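Side-chain contacts in cytochrome c55X (Pseudomonas aeruginosa PAO1, PDB 6TP9), which serves as a periplasmic monoheme c-type cytochrome for electron transfer, associated with heme d1 biosynthesis: residues Arg31-Gly34 with Leu40-Glu43; Val54-Met59 with Thr64-Trp69. The protein carries 1 engineered substitution. All coordinates share one frame; numbering follows the deposited sequence.

Interactions 1 and 2 follow one another along the chain, their centres about 17 Å apart, and approach the same heme c from its two faces. In interaction 1 two parts of one loop meet, tied by a single backbone hydrogen bond and small apolar touches; Leu32 and Leu40 are buried, whereas the Arg31 end is partly exposed. Interaction 2 joins helix 50-59 to the loop that supplies the axial ligand Met66. Its buried part is Thr56, Val57, Met66 and Trp69, with Pro68 and Met59 at the surface. Metal coordination and an indole ring thus set interaction 2 apart, while both contacts reach the second subunit, which contributes His28 to the same iron.

Interaction 1: Arg31-Gly34 with Leu40-Glu43; sequences RLTG and LTPE. With HEC (heme c), chain M.
Leu32 and Leu40 join the two arms of this loop, through backbone and side chain together. The amide N of Leu40 bonds to Leu32 O at 2.9 Å. Beside that bond the two CB atoms touch, Leu32 CB lying 4.1 Å from Leu40 CB. Leu40 then extends to the heme: its CD1 lies 3.7 Å from heme CHB and its CD2 3.8 Å from heme C3A, so both branches of the fork rest on the porphyrin, on the face turned away from Met66.

The Arg31 side chain takes the other direction. Arg31 CB lies 4.1 Å from Thr41 CG2. With CG opposite the carbonyl carbon (chi1 -62°), a bend at chi2 (-72°) and another at chi3 (130°) carry the chain across Pro42, where Arg31 CD meets Pro42 CD at 3.8 Å, the two side chains crossing at about a right angle. At the tip, NH1 passes near the same ring carbon and NH2 makes a weak hydrogen bond to Gly88 O. Next to this, Thr41 CG2 packs on Thr33, 3.5 Å from Thr33 CB and beside its CG2, while Thr41 OG1 bonds to Ala44 N.

Arg31 also pairs with an antiparallel strand of the second subunit, and Leu40 packs on His28 of that subunit. The arrangement is typical of the Gly-Pro-x-Leu loop of class I c-type cytochromes, here with Pro38 and Leu40, which packs on the histidine side of the heme; that the histidine comes from the second subunit is consistent with 3D domain swapping.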
loop_
_atom_site.group_PDB
_atom_site.type_symbol
_atom_site.label_atom_id
_atom_site.label_comp_id
_atom_site.label_asym_id
_atom_site.label_seq_id
_atom_site.Cartn_x
_atom_site.Cartn_y
_atom_site.Cartn_z
ATOM N N ARG A 31 -2.313 1.999 -2.875
ATOM C CA ARG A 31 -1.732 2.835 -3.913
ATOM C C ARG A 31 -0.730 3.782 -3.273
ATOM O O ARG A 31 -0.817 4.095 -2.084
ATOM C CB ARG A 31 -2.797 3.652 -4.660
ATOM C CG ARG A 31 -3.833 2.831 -5.403
ATOM C CD ARG A 31 -3.249 2.167 -6.641
ATOM N NE ARG A 31 -3.564 0.741 -6.675
ATOM C CZ ARG A 31 -4.630 0.213 -7.268
ATOM N NH1 ARG A 31 -5.506 0.981 -7.900
ATOM N NH2 ARG A 31 -4.819 -1.099 -7.230
ATOM N N LEU A 32 0.228 4.243 -4.076
ATOM C CA LEU A 32 1.177 5.263 -3.628
ATOM C C LEU A 32 0.629 6.622 -4.042
ATOM O O LEU A 32 0.856 7.100 -5.154
ATOM C CB LEU A 32 2.566 5.017 -4.200
ATOM C CG LEU A 32 3.454 4.092 -3.366
ATOM C CD1 LEU A 32 2.972 2.654 -3.455
ATOM C CD2 LEU A 32 4.907 4.208 -3.803
ATOM N N THR A 33 -0.108 7.248 -3.128
ATOM C CA THR A 33 -0.705 8.551 -3.373
ATOM C C THR A 33 -1.083 9.160 -2.031
ATOM O O THR A 33 -1.158 8.466 -1.015
ATOM C CB THR A 33 -1.928 8.445 -4.295
ATOM O OG1 THR A 33 -2.572 9.721 -4.393
ATOM C CG2 THR A 33 -2.917 7.412 -3.771
ATOM N N GLY A 34 -1.309 10.471 -2.038
ATOM C CA GLY A 34 -1.684 11.181 -0.837
ATOM C C GLY A 34 -0.532 11.709 -0.011
ATOM O O GLY A 34 -0.773 12.328 1.034
ATOM N N LEU A 40 1.371 8.268 -7.715
ATOM C CA LEU A 40 1.898 7.225 -8.585
ATOM C C LEU A 40 0.843 6.168 -8.898
ATOM O O LEU A 40 1.171 4.998 -9.111
ATOM C CB LEU A 40 3.128 6.575 -7.955
ATOM C CG LEU A 40 4.297 7.514 -7.652
ATOM C CD1 LEU A 40 5.480 6.726 -7.110
ATOM C CD2 LEU A 40 4.700 8.312 -8.884
ATOM N N THR A 41 -0.426 6.567 -8.926
ATOM C CA THR A 41 -1.507 5.639 -9.208
ATOM C C THR A 41 -1.585 5.355 -10.705
ATOM O O THR A 41 -1.012 6.085 -11.516
ATOM C CB THR A 41 -2.834 6.209 -8.719
ATOM O OG1 THR A 41 -3.238 7.284 -9.577
ATOM C CG2 THR A 41 -2.703 6.733 -7.298
ATOM N N PRO A 42 -2.285 4.289 -11.099
ATOM C CA PRO A 42 -2.447 4.030 -12.540
ATOM C C PRO A 42 -3.112 5.178 -13.277
ATOM O O PRO A 42 -2.741 5.486 -14.416
ATOM C CB PRO A 42 -3.305 2.758 -12.573
ATOM C CG PRO A 42 -3.065 2.101 -11.254
ATOM C CD PRO A 42 -2.890 3.226 -10.276
ATOM N N GLU A 43 -4.096 5.824 -12.647
ATOM C CA GLU A 43 -4.785 6.934 -13.295
ATOM C C GLU A 43 -3.823 8.080 -13.586
ATOM O O GLU A 43 -3.922 8.733 -14.630
ATOM C CB GLU A 43 -5.943 7.416 -12.418
ATOM C CG GLU A 43 -7.050 6.382 -12.201
ATOM C CD GLU A 43 -6.661 5.286 -11.225
ATOM O OE1 GLU A 43 -6.253 5.612 -10.090
ATOM O OE2 GLU A 43 -6.754 4.098 -11.597
HETATM FE FE HEC M . 9.486 9.640 -6.579
HETATM C CHA HEC M . 8.354 11.594 -9.157
HETATM C CHB HEC M . 8.896 6.819 -8.502
HETATM C CHC HEC M . 10.880 7.688 -4.157
HETATM C CHD HEC M . 9.632 12.359 -4.484
HETATM N NA HEC M . 8.734 9.265 -8.462
HETATM C C1A HEC M . 8.386 10.236 -9.382
HETATM C C2A HEC M . 8.056 9.577 -10.630
HETATM C C3A HEC M . 8.204 8.262 -10.455
HETATM C C4A HEC M . 8.633 8.037 -9.088
HETATM C CMA HEC M . 7.961 7.174 -11.522
HETATM C CAA HEC M . 7.611 10.279 -11.932
HETATM C CBA HEC M . 6.093 10.429 -11.936
HETATM C CGA HEC M . 5.645 11.120 -13.197
HETATM O O1A HEC M . 6.452 11.194 -14.160
HETATM O O2A HEC M . 4.478 11.590 -13.238
HETATM N NB HEC M . 9.817 7.633 -6.375
HETATM C C1B HEC M . 9.507 6.634 -7.280
HETATM C C2B HEC M . 9.951 5.372 -6.719
HETATM C C3B HEC M . 10.493 5.619 -5.526
HETATM C C4B HEC M . 10.423 7.043 -5.283
HETATM C CMB HEC M . 9.809 3.980 -7.373
HETATM C CAB HEC M . 11.092 4.579 -4.559
HETATM C CBB HEC M . 12.210 3.790 -5.265
HETATM N NC HEC M . 10.083 9.955 -4.659
HETATM C C1C HEC M . 10.732 9.025 -3.871
HETATM C C2C HEC M . 11.202 9.689 -2.674
HETATM C C3C HEC M . 10.911 10.990 -2.783
HETATM C C4C HEC M . 10.166 11.177 -4.018
HETATM C CMC HEC M . 12.030 9.018 -1.555
HETATM C CAC HEC M . 11.226 12.086 -1.738
HETATM C CBC HEC M . 12.720 12.068 -1.356
HETATM N ND HEC M . 9.041 11.657 -6.778
HETATM C C1D HEC M . 9.218 12.609 -5.775
HETATM C C2D HEC M . 8.907 13.915 -6.316
HETATM C C3D HEC M . 8.511 13.666 -7.775
HETATM C C4D HEC M . 8.622 12.241 -7.971
HETATM C CMD HEC M . 8.959 15.275 -5.589
HETATM C CAD HEC M . 8.077 14.706 -8.826
HETATM C CBD HEC M . 9.292 15.344 -9.488
HETATM C CGD HEC M . 8.784 16.359 -10.475
HETATM O O1D HEC M . 8.730 17.563 -10.114
HETATM O O2D HEC M . 8.416 15.964 -11.612
#

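Interaction 2: Val54-Met59 with Thr64-Trp69; sequences VATVLM and TPMPPW. With HEC (heme c), chain M.
Met66 and Trp69 pack against the last turn of helix 50-59, and here the contact is tight. The methionine chain, CG opposite the backbone N (chi1 174°) and bent at chi2 (55°), reaches over the heme to place Met66 SD 2.2 Å from the iron. Met66 CE lies between the porphyrin and the helix, 3.6 Å from Thr56 O, and in the plane of the indole at its edge. Trp69 N donates to Val57 O at 3.0 Å along a bent path (134°), with a weak hydrogen bond to Leu58 O. That same Val57 oxygen sits at the edge of the indole, in its plane, while heme CBB lies 3.3 Å above the Trp69 ring, over its centre. Thr56 CG2 adds a touch to heme C2A at 3.7 Å.

The outer side is looser: exposed Pro68 rests by its CB on the backbone of the helix end, 3.4 Å from Leu58 O, without side-chain interlocking. The CB atoms of Leu58 and Met59 point away from the loop; Leu58 touches Ala70 and Ala78, while Met59 is exposed.

Before the ligand, Thr64 OG1 accepts from Met66 N at 3.0 Å in an ST turn and also bonds to Arg61 O, fixing the backbone that carries the sulfur. With His28 of the second subunit on the opposite axial site, the iron has the His/Met ligation of class I cytochromes c, consistent with a low-spin heme and with electron transfer in which the thioether favours the reduced state.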
loop_
_atom_site.group_PDB
_atom_site.type_symbol
_atom_site.label_atom_id
_atom_site.label_comp_id
_atom_site.label_asym_id
_atom_site.label_seq_id
_atom_site.Cartn_x
_atom_site.Cartn_y
_atom_site.Cartn_z
ATOM N N VAL A 54 10.604 4.744 -15.965
ATOM C CA VAL A 54 11.771 3.964 -15.567
ATOM C C VAL A 54 13.000 4.858 -15.486
ATOM O O VAL A 54 13.788 4.774 -14.535
ATOM C CB VAL A 54 11.990 2.792 -16.540
ATOM C CG1 VAL A 54 13.323 2.110 -16.264
ATOM C CG2 VAL A 54 10.847 1.797 -16.431
ATOM N N ALA A 55 13.188 5.723 -16.483
ATOM C CA ALA A 55 14.287 6.679 -16.434
ATOM C C ALA A 55 14.226 7.506 -15.157
ATOM O O ALA A 55 15.224 7.642 -14.441
ATOM C CB ALA A 55 14.248 7.582 -17.667
ATOM N N THR A 56 13.048 8.060 -14.853
ATOM C CA THR A 56 12.900 8.869 -13.647
ATOM C C THR A 56 13.322 8.094 -12.406
ATOM O O THR A 56 13.963 8.649 -11.506
ATOM C CB THR A 56 11.453 9.342 -13.504
ATOM O OG1 THR A 56 11.077 10.106 -14.657
ATOM C CG2 THR A 56 11.293 10.197 -12.256
ATOM N N VAL A 57 12.962 6.812 -12.331
ATOM C CA VAL A 57 13.351 6.000 -11.182
ATOM C C VAL A 57 14.867 5.867 -11.122
ATOM O O VAL A 57 15.487 6.065 -10.072
ATOM C CB VAL A 57 12.672 4.620 -11.243
ATOM C CG1 VAL A 57 13.163 3.737 -10.102
ATOM C CG2 VAL A 57 11.156 4.762 -11.204
ATOM N N LEU A 58 15.485 5.529 -12.255
ATOM C CA LEU A 58 16.919 5.277 -12.270
ATOM C C LEU A 58 17.724 6.557 -12.093
ATOM O O LEU A 58 18.798 6.529 -11.483
ATOM C CB LEU A 58 17.313 4.589 -13.576
ATOM C CG LEU A 58 16.811 3.160 -13.768
ATOM C CD1 LEU A 58 17.074 2.715 -15.194
ATOM C CD2 LEU A 58 17.469 2.210 -12.779
ATOM N N MET A 59 17.226 7.680 -12.612
ATOM C CA MET A 59 17.972 8.929 -12.619
ATOM C C MET A 59 17.329 10.035 -11.795
ATOM O O MET A 59 17.878 11.141 -11.741
ATOM C CB MET A 59 18.154 9.423 -14.061
ATOM C CG MET A 59 18.736 8.378 -14.996
ATOM S SD MET A 59 19.316 9.081 -16.549
ATOM C CE MET A 59 17.868 8.844 -17.567
ATOM N N THR A 64 14.734 18.402 -7.805
ATOM C CA THR A 64 13.610 17.941 -7.000
ATOM C C THR A 64 14.152 16.988 -5.951
ATOM O O THR A 64 15.315 16.572 -6.016
ATOM C CB THR A 64 12.535 17.236 -7.838
ATOM O OG1 THR A 64 12.899 15.861 -8.022
ATOM C CG2 THR A 64 12.353 17.887 -9.197
ATOM N N PRO A 65 13.329 16.606 -4.968
ATOM C CA PRO A 65 13.752 15.575 -4.013
ATOM C C PRO A 65 13.576 14.151 -4.519
ATOM O O PRO A 65 13.893 13.212 -3.782
ATOM C CB PRO A 65 12.848 15.832 -2.790
ATOM C CG PRO A 65 12.099 17.105 -3.085
ATOM C CD PRO A 65 12.052 17.217 -4.570
ATOM N N MET A 66 13.077 13.961 -5.734
ATOM C CA MET A 66 12.972 12.626 -6.317
ATOM C C MET A 66 14.370 12.087 -6.589
ATOM O O MET A 66 15.009 12.532 -7.551
ATOM C CB MET A 66 12.165 12.667 -7.612
ATOM C CG MET A 66 12.135 11.342 -8.368
ATOM S SD MET A 66 11.563 9.948 -7.376
ATOM C CE MET A 66 12.017 8.579 -8.438
ATOM N N PRO A 67 14.880 11.144 -5.803
ATOM C CA PRO A 67 16.285 10.760 -5.929
ATOM C C PRO A 67 16.486 9.714 -7.008
ATOM O O PRO A 67 15.522 9.078 -7.461
ATOM C CB PRO A 67 16.620 10.199 -4.540
ATOM C CG PRO A 67 15.290 9.786 -3.941
ATOM C CD PRO A 67 14.178 10.318 -4.805
ATOM N N PRO A 68 17.724 9.512 -7.448
ATOM C CA PRO A 68 18.015 8.412 -8.369
ATOM C C PRO A 68 18.227 7.113 -7.612
ATOM O O PRO A 68 18.754 7.092 -6.497
ATOM C CB PRO A 68 19.305 8.870 -9.055
ATOM C CG PRO A 68 20.015 9.622 -7.973
ATOM C CD PRO A 68 18.935 10.300 -7.145
ATOM N N TRP A 69 17.816 6.014 -8.244
ATOM C CA TRP A 69 17.848 4.705 -7.605
ATOM C C TRP A 69 18.680 3.682 -8.369
ATOM O O TRP A 69 18.656 2.496 -8.019
ATOM C CB TRP A 69 16.417 4.187 -7.426
ATOM C CG TRP A 69 15.580 5.066 -6.547
ATOM C CD1 TRP A 69 14.780 6.101 -6.941
ATOM C CD2 TRP A 69 15.468 4.992 -5.124
ATOM N NE1 TRP A 69 14.176 6.673 -5.846
ATOM C CE2 TRP A 69 14.582 6.010 -4.719
ATOM C CE3 TRP A 69 16.032 4.162 -4.152
ATOM C CZ2 TRP A 69 14.247 6.217 -3.383
ATOM C CZ3 TRP A 69 15.698 4.369 -2.828
ATOM C CH2 TRP A 69 14.814 5.389 -2.456
HETATM FE FE HEC M . 9.486 9.640 -6.579
HETATM C CHA HEC M . 8.354 11.594 -9.157
HETATM C CHB HEC M . 8.896 6.819 -8.502
HETATM C CHC HEC M . 10.880 7.688 -4.157
HETATM C CHD HEC M . 9.632 12.359 -4.484
HETATM N NA HEC M . 8.734 9.265 -8.462
HETATM C C1A HEC M . 8.386 10.236 -9.382
HETATM C C2A HEC M . 8.056 9.577 -10.630
HETATM C C3A HEC M . 8.204 8.262 -10.455
HETATM C C4A HEC M . 8.633 8.037 -9.088
HETATM C CMA HEC M . 7.961 7.174 -11.522
HETATM C CAA HEC M . 7.611 10.279 -11.932
HETATM C CBA HEC M . 6.093 10.429 -11.936
HETATM C CGA HEC M . 5.645 11.120 -13.197
HETATM O O1A HEC M . 6.452 11.194 -14.160
HETATM O O2A HEC M . 4.478 11.590 -13.238
HETATM N NB HEC M . 9.817 7.633 -6.375
HETATM C C1B HEC M . 9.507 6.634 -7.280
HETATM C C2B HEC M . 9.951 5.372 -6.719
HETATM C C3B HEC M . 10.493 5.619 -5.526
HETATM C C4B HEC M . 10.423 7.043 -5.283
HETATM C CMB HEC M . 9.809 3.980 -7.373
HETATM C CAB HEC M . 11.092 4.579 -4.559
HETATM C CBB HEC M . 12.210 3.790 -5.265
HETATM N NC HEC M . 10.083 9.955 -4.659
HETATM C C1C HEC M . 10.732 9.025 -3.871
HETATM C C2C HEC M . 11.202 9.689 -2.674
HETATM C C3C HEC M . 10.911 10.990 -2.783
HETATM C C4C HEC M . 10.166 11.177 -4.018
HETATM C CMC HEC M . 12.030 9.018 -1.555
HETATM C CAC HEC M . 11.226 12.086 -1.738
HETATM C CBC HEC M . 12.720 12.068 -1.356
HETATM N ND HEC M . 9.041 11.657 -6.778
HETATM C C1D HEC M . 9.218 12.609 -5.775
HETATM C C2D HEC M . 8.907 13.915 -6.316
HETATM C C3D HEC M . 8.511 13.666 -7.775
HETATM C C4D HEC M . 8.622 12.241 -7.971
HETATM C CMD HEC M . 8.959 15.275 -5.589
HETATM C CAD HEC M . 8.077 14.706 -8.826
HETATM C CBD HEC M . 9.292 15.344 -9.488
HETATM C CGD HEC M . 8.784 16.359 -10.475
HETATM O O1D HEC M . 8.730 17.563 -10.114
HETATM O O2D HEC M . 8.416 15.964 -11.612
#